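Local coordinates for protein UDP-glucose:anthocyanidin 3-O-glucosyltransferase (PDB 4REL) that is a plant enzyme of the glycosyltransferase superfamily with the GT-B fold, built from two Rossmann-like domains that face each other across a cleft, at residues Leu24-Ala29 / Pro242-Pro247; Ala113-Thr118 / Val201-Ala206; Ser303-Leu308 / Gly320-Trp325. All coordinates share one frame; numbering follows the deposited sequence.

Contact 1 of 3, residues Leu24-Ala29 / Pro242-Pro247; sequences LVLKLA and PQLLLP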
loop_
_atom_site.group_PDB
_atom_site.type_symbol
_atom_site.label_atom_id
_atom_site.label_comp_id
_atom_site.label_asym_id
_atom_site.label_seq_id
_atom_site.Cartn_x
_atom_site.Cartn_y
_atom_site.Cartn_z
ATOM N N LEU A 24 1.611 -5.204 11.791
ATOM C CA LEU A 24 2.936 -5.209 12.411
ATOM C C LEU A 24 2.852 -5.165 13.937
ATOM O O LEU A 24 3.538 -5.921 14.636
ATOM C CB LEU A 24 3.772 -4.036 11.896
ATOM C CG LEU A 24 5.143 -3.866 12.568
ATOM C CD1 LEU A 24 6.059 -5.041 12.259
ATOM C CD2 LEU A 24 5.792 -2.554 12.113
ATOM N N VAL A 25 2.005 -4.287 14.462
ATOM C CA VAL A 25 1.850 -4.174 15.917
ATOM C C VAL A 25 1.324 -5.474 16.533
ATOM O O VAL A 25 1.763 -5.883 17.617
ATOM C CB VAL A 25 0.936 -2.975 16.284
ATOM C CG1 VAL A 25 0.580 -2.993 17.771
ATOM C CG2 VAL A 25 1.629 -1.660 15.921
ATOM N N LEU A 26 0.395 -6.137 15.843
ATOM C CA LEU A 26 -0.092 -7.436 16.318
ATOM C C LEU A 26 1.057 -8.440 16.440
ATOM O O LEU A 26 1.129 -9.188 17.417
ATOM C CB LEU A 26 -1.189 -7.989 15.399
ATOM C CG LEU A 26 -2.556 -7.312 15.510
ATOM C CD1 LEU A 26 -3.477 -7.725 14.379
ATOM C CD2 LEU A 26 -3.217 -7.631 16.850
ATOM N N LYS A 27 1.949 -8.455 15.456
ATOM C CA LYS A 27 3.089 -9.383 15.483
ATOM C C LYS A 27 4.022 -9.053 16.639
ATOM O O LYS A 27 4.491 -9.944 17.345
ATOM C CB LYS A 27 3.877 -9.330 14.170
ATOM C CG LYS A 27 3.127 -9.888 12.955
ATOM C CD LYS A 27 3.887 -9.591 11.657
ATOM C CE LYS A 27 3.021 -9.888 10.439
ATOM N NZ LYS A 27 3.761 -9.588 9.176
ATOM N N LEU A 28 4.307 -7.765 16.808
ATOM C CA LEU A 28 5.190 -7.317 17.890
ATOM C C LEU A 28 4.565 -7.589 19.259
ATOM O O LEU A 28 5.259 -7.982 20.198
ATOM C CB LEU A 28 5.493 -5.821 17.754
ATOM C CG LEU A 28 6.310 -5.439 16.515
ATOM C CD1 LEU A 28 6.372 -3.915 16.368
ATOM C CD2 LEU A 28 7.715 -6.030 16.582
ATOM N N ALA A 29 3.262 -7.351 19.381
ATOM C CA ALA A 29 2.577 -7.561 20.654
ATOM C C ALA A 29 2.535 -9.042 21.029
ATOM O O ALA A 29 2.593 -9.399 22.208
ATOM C CB ALA A 29 1.178 -6.985 20.607
ATOM N N PRO A 242 -2.547 -14.122 11.640
ATOM C CA PRO A 242 -3.924 -14.615 11.788
ATOM C C PRO A 242 -4.864 -13.667 12.541
ATOM O O PRO A 242 -6.054 -13.630 12.213
ATOM C CB PRO A 242 -3.751 -15.939 12.554
ATOM C CG PRO A 242 -2.331 -15.941 13.052
ATOM C CD PRO A 242 -1.558 -15.121 12.072
ATOM N N GLN A 243 -4.347 -12.906 13.507
ATOM C CA GLN A 243 -5.197 -12.017 14.303
ATOM C C GLN A 243 -5.673 -10.792 13.518
ATOM O O GLN A 243 -6.628 -10.121 13.917
ATOM C CB GLN A 243 -4.498 -11.593 15.601
ATOM C CG GLN A 243 -5.433 -10.951 16.629
ATOM C CD GLN A 243 -4.989 -11.173 18.067
ATOM O OE1 GLN A 243 -3.795 -11.227 18.360
ATOM N NE2 GLN A 243 -5.955 -11.308 18.971
ATOM N N LEU A 244 -5.015 -10.497 12.400
ATOM C CA LEU A 244 -5.447 -9.372 11.573
ATOM C C LEU A 244 -6.753 -9.717 10.861
ATOM O O LEU A 244 -7.633 -8.872 10.695
ATOM C CB LEU A 244 -4.378 -9.010 10.540
ATOM C CG LEU A 244 -4.652 -7.756 9.701
ATOM C CD1 LEU A 244 -4.653 -6.508 10.568
ATOM C CD2 LEU A 244 -3.627 -7.631 8.581
ATOM N N LEU A 245 -6.871 -10.976 10.453
ATOM C CA LEU A 245 -7.988 -11.412 9.627
ATOM C C LEU A 245 -9.311 -11.479 10.384
ATOM O O LEU A 245 -9.378 -11.964 11.517
ATOM C CB LEU A 245 -7.672 -12.761 8.974
ATOM C CG LEU A 245 -6.480 -12.733 8.012
ATOM C CD1 LEU A 245 -5.249 -13.323 8.663
ATOM C CD2 LEU A 245 -6.786 -13.461 6.716
ATOM N N LEU A 246 -10.360 -10.974 9.742
ATOM C CA LEU A 246 -11.716 -11.109 10.251
ATOM C C LEU A 246 -12.512 -11.977 9.284
ATOM O O LEU A 246 -12.826 -11.534 8.176
ATOM C CB LEU A 246 -12.374 -9.734 10.401
ATOM C CG LEU A 246 -11.691 -8.773 11.384
ATOM C CD1 LEU A 246 -12.327 -7.387 11.362
ATOM C CD2 LEU A 246 -11.695 -9.344 12.801
ATOM N N PRO A 247 -12.810 -13.227 9.691
ATOM C CA PRO A 247 -13.644 -14.174 8.941
ATOM C C PRO A 247 -14.858 -13.481 8.339
ATOM O O PRO A 247 -15.559 -12.748 9.039
ATOM C CB PRO A 247 -14.075 -15.163 10.019
ATOM C CG PRO A 247 -12.892 -15.223 10.924
ATOM C CD PRO A 247 -12.289 -13.832 10.930
#
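Leu26 meets Gln243 and Leu244 through the two methyls at its fork, each finding a different neighbour. CD1 does the closer work: it lies against the backbone between the two residues, 3.7 Å from Leu244 N and 3.8 Å from Leu244 CA, and it also reaches Leu244 CB at 4.1 Å. CG of Leu26 sits anti to the carbonyl carbon (chi1 -74°), and the bond leaving the helix already aims at 242-247, which brings the fork against the main chain. CD2 touches the more polar partner, resting 3.9 Å from Gln243 OE1 and 4.0 Å from Gln243 CG. The glutamine runs out extended and crosses the leucine at about a right angle; the methyl lies alongside both its CG and the carbonyl end of its amide, and Gln243 as a whole stays partly exposed.

Helix 18-31 packs on the first of the two parallel sheets of the GT-B fold, and 242-247 belongs to the connection leading from that sheet's last strand, 233-235, to the second domain. Leu26 is thus the apolar side chain that the helix turns to the linker; Ile59 and Pro56 complete its buried surroundings. A short turn, Leu245 N to Pro242 O, shapes the linker here, and Arg53 binds Leu244 O.

The other side is loose. Pro242 and Leu245 are exposed, and the linker then moves away from the helix, with Leu246 and Pro247 poorly ordered. Lys27, one residue on from Leu26, stays partly exposed, its long chain suited to reaching Leu239 O from the helix surface.

Contact 2 of 3, residues Ala113-Thr118 / Val201-Ala206; sequences ADAFVT and VVLPQA. With KMP (3,5,7-trihydroxy-2-(4-hydroxyphenyl)-4H-chromen-4-one), chain B.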
loop_
_atom_site.group_PDB
_atom_site.type_symbol
_atom_site.label_atom_id
_atom_site.label_comp_id
_atom_site.label_asym_id
_atom_site.label_seq_id
_atom_site.Cartn_x
_atom_site.Cartn_y
_atom_site.Cartn_z
ATOM N N ALA A 113 5.898 4.924 13.921
ATOM C CA ALA A 113 4.935 5.759 13.223
ATOM C C ALA A 113 5.001 5.542 11.728
ATOM O O ALA A 113 6.070 5.296 11.164
ATOM C CB ALA A 113 5.172 7.226 13.548
ATOM N N ASP A 114 3.841 5.634 11.089
ATOM C CA ASP A 114 3.804 5.695 9.636
ATOM C C ASP A 114 4.689 6.874 9.242
ATOM O O ASP A 114 4.618 7.924 9.861
ATOM C CB ASP A 114 2.362 5.924 9.173
ATOM C CG ASP A 114 2.213 5.845 7.664
ATOM O OD1 ASP A 114 1.573 4.886 7.170
ATOM O OD2 ASP A 114 2.741 6.733 6.965
ATOM N N ALA A 115 5.556 6.687 8.247
ATOM C CA ALA A 115 6.508 7.729 7.850
ATOM C C ALA A 115 5.856 9.069 7.514
ATOM O O ALA A 115 6.495 10.114 7.635
ATOM C CB ALA A 115 7.365 7.247 6.658
ATOM N N PHE A 116 4.609 9.046 7.051
ATOM C CA PHE A 116 3.942 10.294 6.662
ATOM C C PHE A 116 3.609 11.173 7.869
ATOM O O PHE A 116 3.393 12.379 7.715
ATOM C CB PHE A 116 2.654 10.039 5.870
ATOM C CG PHE A 116 2.873 9.518 4.473
ATOM C CD1 PHE A 116 4.155 9.407 3.939
ATOM C CD2 PHE A 116 1.786 9.133 3.694
ATOM C CE1 PHE A 116 4.353 8.921 2.646
ATOM C CE2 PHE A 116 1.977 8.646 2.390
ATOM C CZ PHE A 116 3.264 8.537 1.877
ATOM N N VAL A 117 3.526 10.576 9.056
ATOM C CA VAL A 117 3.230 11.362 10.256
ATOM C C VAL A 117 4.541 11.923 10.787
ATOM O O VAL A 117 5.050 11.517 11.833
ATOM C CB VAL A 117 2.488 10.536 11.326
ATOM C CG1 VAL A 117 2.010 11.446 12.470
ATOM C CG2 VAL A 117 1.290 9.841 10.695
ATOM N N THR A 118 5.103 12.866 10.048
ATOM C CA THR A 118 6.442 13.346 10.372
ATOM C C THR A 118 6.485 14.121 11.684
ATOM O O THR A 118 7.536 14.204 12.316
ATOM C CB THR A 118 7.023 14.204 9.245
ATOM O OG1 THR A 118 6.186 15.351 9.061
ATOM C CG2 THR A 118 7.081 13.396 7.938
ATOM N N VAL A 201 14.863 14.427 4.559
ATOM C CA VAL A 201 15.512 14.951 5.747
ATOM C C VAL A 201 15.004 14.228 6.998
ATOM O O VAL A 201 15.750 14.015 7.960
ATOM C CB VAL A 201 15.258 16.463 5.880
ATOM C CG1 VAL A 201 15.748 16.974 7.225
ATOM C CG2 VAL A 201 15.963 17.204 4.765
ATOM N N VAL A 202 13.734 13.845 6.973
ATOM C CA VAL A 202 13.107 13.190 8.125
ATOM C C VAL A 202 13.607 11.755 8.350
ATOM O O VAL A 202 14.007 11.396 9.459
ATOM C CB VAL A 202 11.562 13.209 8.007
ATOM C CG1 VAL A 202 10.915 12.232 9.014
ATOM C CG2 VAL A 202 11.027 14.621 8.221
ATOM N N LEU A 203 13.597 10.940 7.300
ATOM C CA LEU A 203 13.883 9.508 7.445
ATOM C C LEU A 203 15.270 9.117 8.018
ATOM O O LEU A 203 15.366 8.133 8.760
ATOM C CB LEU A 203 13.606 8.754 6.139
ATOM C CG LEU A 203 12.132 8.693 5.737
ATOM C CD1 LEU A 203 11.988 8.073 4.361
ATOM C CD2 LEU A 203 11.347 7.884 6.761
ATOM N N PRO A 204 16.340 9.868 7.685
ATOM C CA PRO A 204 17.622 9.502 8.302
ATOM C C PRO A 204 17.664 9.718 9.819
ATOM O O PRO A 204 18.601 9.256 10.488
ATOM C CB PRO A 204 18.622 10.433 7.595
ATOM C CG PRO A 204 18.001 10.673 6.256
ATOM C CD PRO A 204 16.536 10.826 6.579
ATOM N N GLN A 205 16.671 10.410 10.365
ATOM C CA GLN A 205 16.640 10.646 11.806
ATOM C C GLN A 205 15.968 9.490 12.544
ATOM O O GLN A 205 15.978 9.442 13.773
ATOM C CB GLN A 205 15.935 11.973 12.114
ATOM C CG GLN A 205 16.605 13.167 11.425
ATOM C CD GLN A 205 15.926 14.477 11.724
ATOM O OE1 GLN A 205 15.888 14.926 12.878
ATOM N NE2 GLN A 205 15.387 15.112 10.686
ATOM N N ALA A 206 15.386 8.565 11.785
ATOM C CA ALA A 206 14.744 7.391 12.374
ATOM C C ALA A 206 15.774 6.383 12.856
ATOM O O ALA A 206 16.772 6.125 12.178
ATOM C CB ALA A 206 13.805 6.737 11.380
HETATM C C1 KMP B . 3.024 9.429 -3.017
HETATM C C2 KMP B . 2.704 8.299 -2.284
HETATM C C3 KMP B . 1.375 8.219 -1.641
HETATM C C4 KMP B . 0.426 9.339 -1.803
HETATM C C5 KMP B . 0.840 10.432 -2.555
HETATM C C6 KMP B . 2.106 10.471 -3.145
HETATM C C9 KMP B . 0.977 7.034 -0.847
HETATM C C10 KMP B . -0.372 7.038 -0.237
HETATM C C11 KMP B . -1.258 8.228 -0.457
HETATM C C14 KMP B . -2.636 8.315 0.118
HETATM C C15 KMP B . -3.087 7.440 1.105
HETATM C C16 KMP B . -4.372 7.550 1.612
HETATM C C17 KMP B . -5.222 8.535 1.135
HETATM C C18 KMP B . -4.782 9.413 0.153
HETATM C C19 KMP B . -3.492 9.304 -0.349
HETATM O O12 KMP B . -0.819 9.294 -1.219
HETATM O O13 KMP B . 1.765 6.069 -0.701
HETATM O O24 KMP B . -6.486 8.636 1.634
HETATM O O27 KMP B . -0.754 5.950 0.488
HETATM O O29 KMP B . 2.457 11.568 -3.870
HETATM O O30 KMP B . 3.586 7.271 -2.145
#
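Ala115 and Thr118 face Leu203 and Val202 from a backbone that leaves strand 110-114 through a type I turn, Asp114 to Val117, and then an inverse gamma turn centred on Val117; Thr118 CA lies 7.0 Å from Val202 CA. The contact is wholly apolar. Thr118 crosses Val202 at about a right angle, its methyl CG2 lying 4.1 Å from both Val202 CG1 and Val202 CG2. OG1 takes the place between backbone N and carbonyl carbon (chi1 61°), leaving the methyl to meet the valine. Small Ala115 offers only CB, and Leu203 spans the gap with CD2, 4.0 Å away.

This is the C-terminal end of a central strand in the first Rossmann-like sheet, where loops of a GT-B enzyme line the cleft. An Asx turn accompanies the type I turn: Asp114 OD2 accepts Phe116 N at 3.0 Å with its anti lone pair and a nearly straight bond (165°). OD1 is hydrogen-bonded to His17 ND1, whose NE2 is hydrogen-bonded to KMP, making Asp114 a second-shell residue. Phe116 points its ring edge at KMP, CE2 being 3.8 Å from KMP C9. Beyond Leu203, Gln205 reaches back, extended at chi2 (-180°), and NE2 donates to Val201 O from above the carbonyl plane.

Contact 3 of 3, residues Ser303-Leu308 / Gly320-Trp325; sequences SLLSIL and GKVVSW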
loop_
_atom_site.group_PDB
_atom_site.type_symbol
_atom_site.label_atom_id
_atom_site.label_comp_id
_atom_site.label_asym_id
_atom_site.label_seq_id
_atom_site.Cartn_x
_atom_site.Cartn_y
_atom_site.Cartn_z
ATOM N N SER A 303 -22.015 2.933 -6.565
ATOM C CA SER A 303 -22.397 4.214 -7.141
ATOM C C SER A 303 -21.991 4.328 -8.604
ATOM O O SER A 303 -22.455 5.220 -9.320
ATOM C CB SER A 303 -21.781 5.349 -6.327
ATOM O OG SER A 303 -20.421 5.091 -6.064
ATOM N N LEU A 304 -21.128 3.418 -9.051
ATOM C CA LEU A 304 -20.691 3.410 -10.441
ATOM C C LEU A 304 -21.553 2.529 -11.347
ATOM O O LEU A 304 -21.380 2.543 -12.567
ATOM C CB LEU A 304 -19.217 3.015 -10.533
ATOM C CG LEU A 304 -18.274 4.020 -9.860
ATOM C CD1 LEU A 304 -16.868 3.483 -9.726
ATOM C CD2 LEU A 304 -18.264 5.340 -10.625
ATOM N N LEU A 305 -22.482 1.769 -10.767
ATOM C CA LEU A 305 -23.312 0.886 -11.587
ATOM C C LEU A 305 -24.095 1.659 -12.645
ATOM O O LEU A 305 -24.305 1.165 -13.753
ATOM C CB LEU A 305 -24.265 0.050 -10.726
ATOM C CG LEU A 305 -23.596 -0.956 -9.795
ATOM C CD1 LEU A 305 -24.644 -1.669 -8.955
ATOM C CD2 LEU A 305 -22.818 -1.960 -10.626
ATOM N N SER A 306 -24.503 2.881 -12.306
ATOM C CA SER A 306 -25.366 3.672 -13.186
ATOM C C SER A 306 -24.659 4.171 -14.445
ATOM O O SER A 306 -25.311 4.590 -15.403
ATOM C CB SER A 306 -25.981 4.862 -12.430
ATOM O OG SER A 306 -24.975 5.690 -11.862
ATOM N N ILE A 307 -23.332 4.133 -14.460
ATOM C CA ILE A 307 -22.624 4.622 -15.644
ATOM C C ILE A 307 -22.120 3.499 -16.554
ATOM O O ILE A 307 -21.637 3.762 -17.654
ATOM C CB ILE A 307 -21.481 5.584 -15.287
ATOM C CG1 ILE A 307 -20.370 4.845 -14.556
ATOM C CG2 ILE A 307 -22.005 6.767 -14.464
ATOM C CD1 ILE A 307 -19.086 5.640 -14.448
ATOM N N LEU A 308 -22.241 2.252 -16.100
ATOM C CA LEU A 308 -21.946 1.105 -16.960
ATOM C C LEU A 308 -22.877 1.142 -18.160
ATOM O O LEU A 308 -24.013 1.603 -18.033
ATOM C CB LEU A 308 -22.169 -0.194 -16.189
ATOM C CG LEU A 308 -21.228 -0.459 -15.021
ATOM C CD1 LEU A 308 -21.631 -1.751 -14.310
ATOM C CD2 LEU A 308 -19.791 -0.551 -15.508
ATOM N N GLY A 320 -19.481 -13.391 -16.087
ATOM C CA GLY A 320 -18.811 -12.384 -15.292
ATOM C C GLY A 320 -19.600 -12.033 -14.060
ATOM O O GLY A 320 -20.804 -12.268 -14.000
ATOM N N LYS A 321 -18.911 -11.480 -13.069
ATOM C CA LYS A 321 -19.555 -11.029 -11.845
ATOM C C LYS A 321 -19.132 -9.593 -11.621
ATOM O O LYS A 321 -17.936 -9.303 -11.585
ATOM C CB LYS A 321 -19.097 -11.863 -10.642
ATOM C CG LYS A 321 -19.886 -13.143 -10.403
ATOM C CD LYS A 321 -19.847 -13.535 -8.929
ATOM C CE LYS A 321 -21.257 -13.754 -8.381
ATOM N NZ LYS A 321 -21.772 -15.141 -8.630
ATOM N N VAL A 322 -20.106 -8.701 -11.485
ATOM C CA VAL A 322 -19.826 -7.317 -11.130
ATOM C C VAL A 322 -20.397 -7.119 -9.738
ATOM O O VAL A 322 -21.615 -7.199 -9.546
ATOM C CB VAL A 322 -20.471 -6.351 -12.134
ATOM C CG1 VAL A 322 -20.236 -4.901 -11.711
ATOM C CG2 VAL A 322 -19.912 -6.606 -13.541
ATOM N N VAL A 323 -19.518 -6.909 -8.756
ATOM C CA VAL A 323 -19.931 -6.915 -7.357
ATOM C C VAL A 323 -19.308 -5.749 -6.604
ATOM O O VAL A 323 -18.327 -5.165 -7.059
ATOM C CB VAL A 323 -19.551 -8.237 -6.671
ATOM C CG1 VAL A 323 -20.300 -9.401 -7.313
ATOM C CG2 VAL A 323 -18.058 -8.453 -6.755
ATOM N N SER A 324 -19.882 -5.409 -5.456
ATOM C CA SER A 324 -19.425 -4.259 -4.689
ATOM C C SER A 324 -18.193 -4.579 -3.854
ATOM O O SER A 324 -17.412 -3.685 -3.527
ATOM C CB SER A 324 -20.548 -3.746 -3.777
ATOM O OG SER A 324 -21.655 -3.324 -4.546
ATOM N N TRP A 325 -18.023 -5.854 -3.519
ATOM C CA TRP A 325 -16.929 -6.291 -2.654
ATOM C C TRP A 325 -16.543 -7.740 -2.939
ATOM O O TRP A 325 -17.402 -8.565 -3.249
ATOM C CB TRP A 325 -17.347 -6.147 -1.184
ATOM C CG TRP A 325 -16.397 -6.787 -0.213
ATOM C CD1 TRP A 325 -15.323 -6.200 0.393
ATOM C CD2 TRP A 325 -16.439 -8.139 0.266
ATOM N NE1 TRP A 325 -14.694 -7.102 1.218
ATOM C CE2 TRP A 325 -15.358 -8.300 1.156
ATOM C CE3 TRP A 325 -17.284 -9.229 0.025
ATOM C CZ2 TRP A 325 -15.101 -9.510 1.807
ATOM C CZ3 TRP A 325 -17.029 -10.426 0.670
ATOM C CH2 TRP A 325 -15.948 -10.558 1.550
#
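Leu305 slides its end past Val322 in the opposite direction, its CD2 methyl coming 4.1 Å from Val322 CG1. The bond from its backbone does not aim at the strand; the side chain has CG anti to the carbonyl carbon (chi1 -65°), and it is the branched end that comes nearer the strand. Leu308 adds a second methyl to the same target, CD1 standing 4.3 Å from Val322 CG1. Val322 leaves the strand pointing toward the loop, and its CG1, anti to the backbone N (chi1 177°), makes both contacts. A compact beta-branched residue suits this strand position, while the longer leucines are able to reach across: Leu305 CA lies 8.9 Å from Val322 CA. The two leucines differ in setting: Leu305 is exposed, at the margin, whereas Leu308 is buried. Within the loop, Leu308 N makes a weak hydrogen bond to Leu305 O, beside the one from Ile307 N to Leu304 O.

Strand 320-323 is the edge of the second parallel sheet, hydrogen-bonded to strand 296-299 beside it. Leu308 also packs on Val282 and Ala286 of helix 279-292 and on Val313 of helix 312-315, while Val322 meets Phe296 and Phe312; the loop thus lies between the edge strand and these two helices.

From the N terminus, the chain sets down helix 18-31 first, whose residues 24-29 wait more than two hundred residues for their partner. Within that span contact 2 opens at the end of strand 110-114 and closes at 201-206, so its loop is nested inside the one that contact 1 closes. Contact 1 closes at 242-247, on the way to the second domain, tying the first domain's helix to the linker. Contact 3 follows in series, a short loop joining 303-308 to edge strand 320-323 in the second sheet. Contacts 2 and 3 lie on opposite sides of the chain's centre, their centres about 39 Å apart.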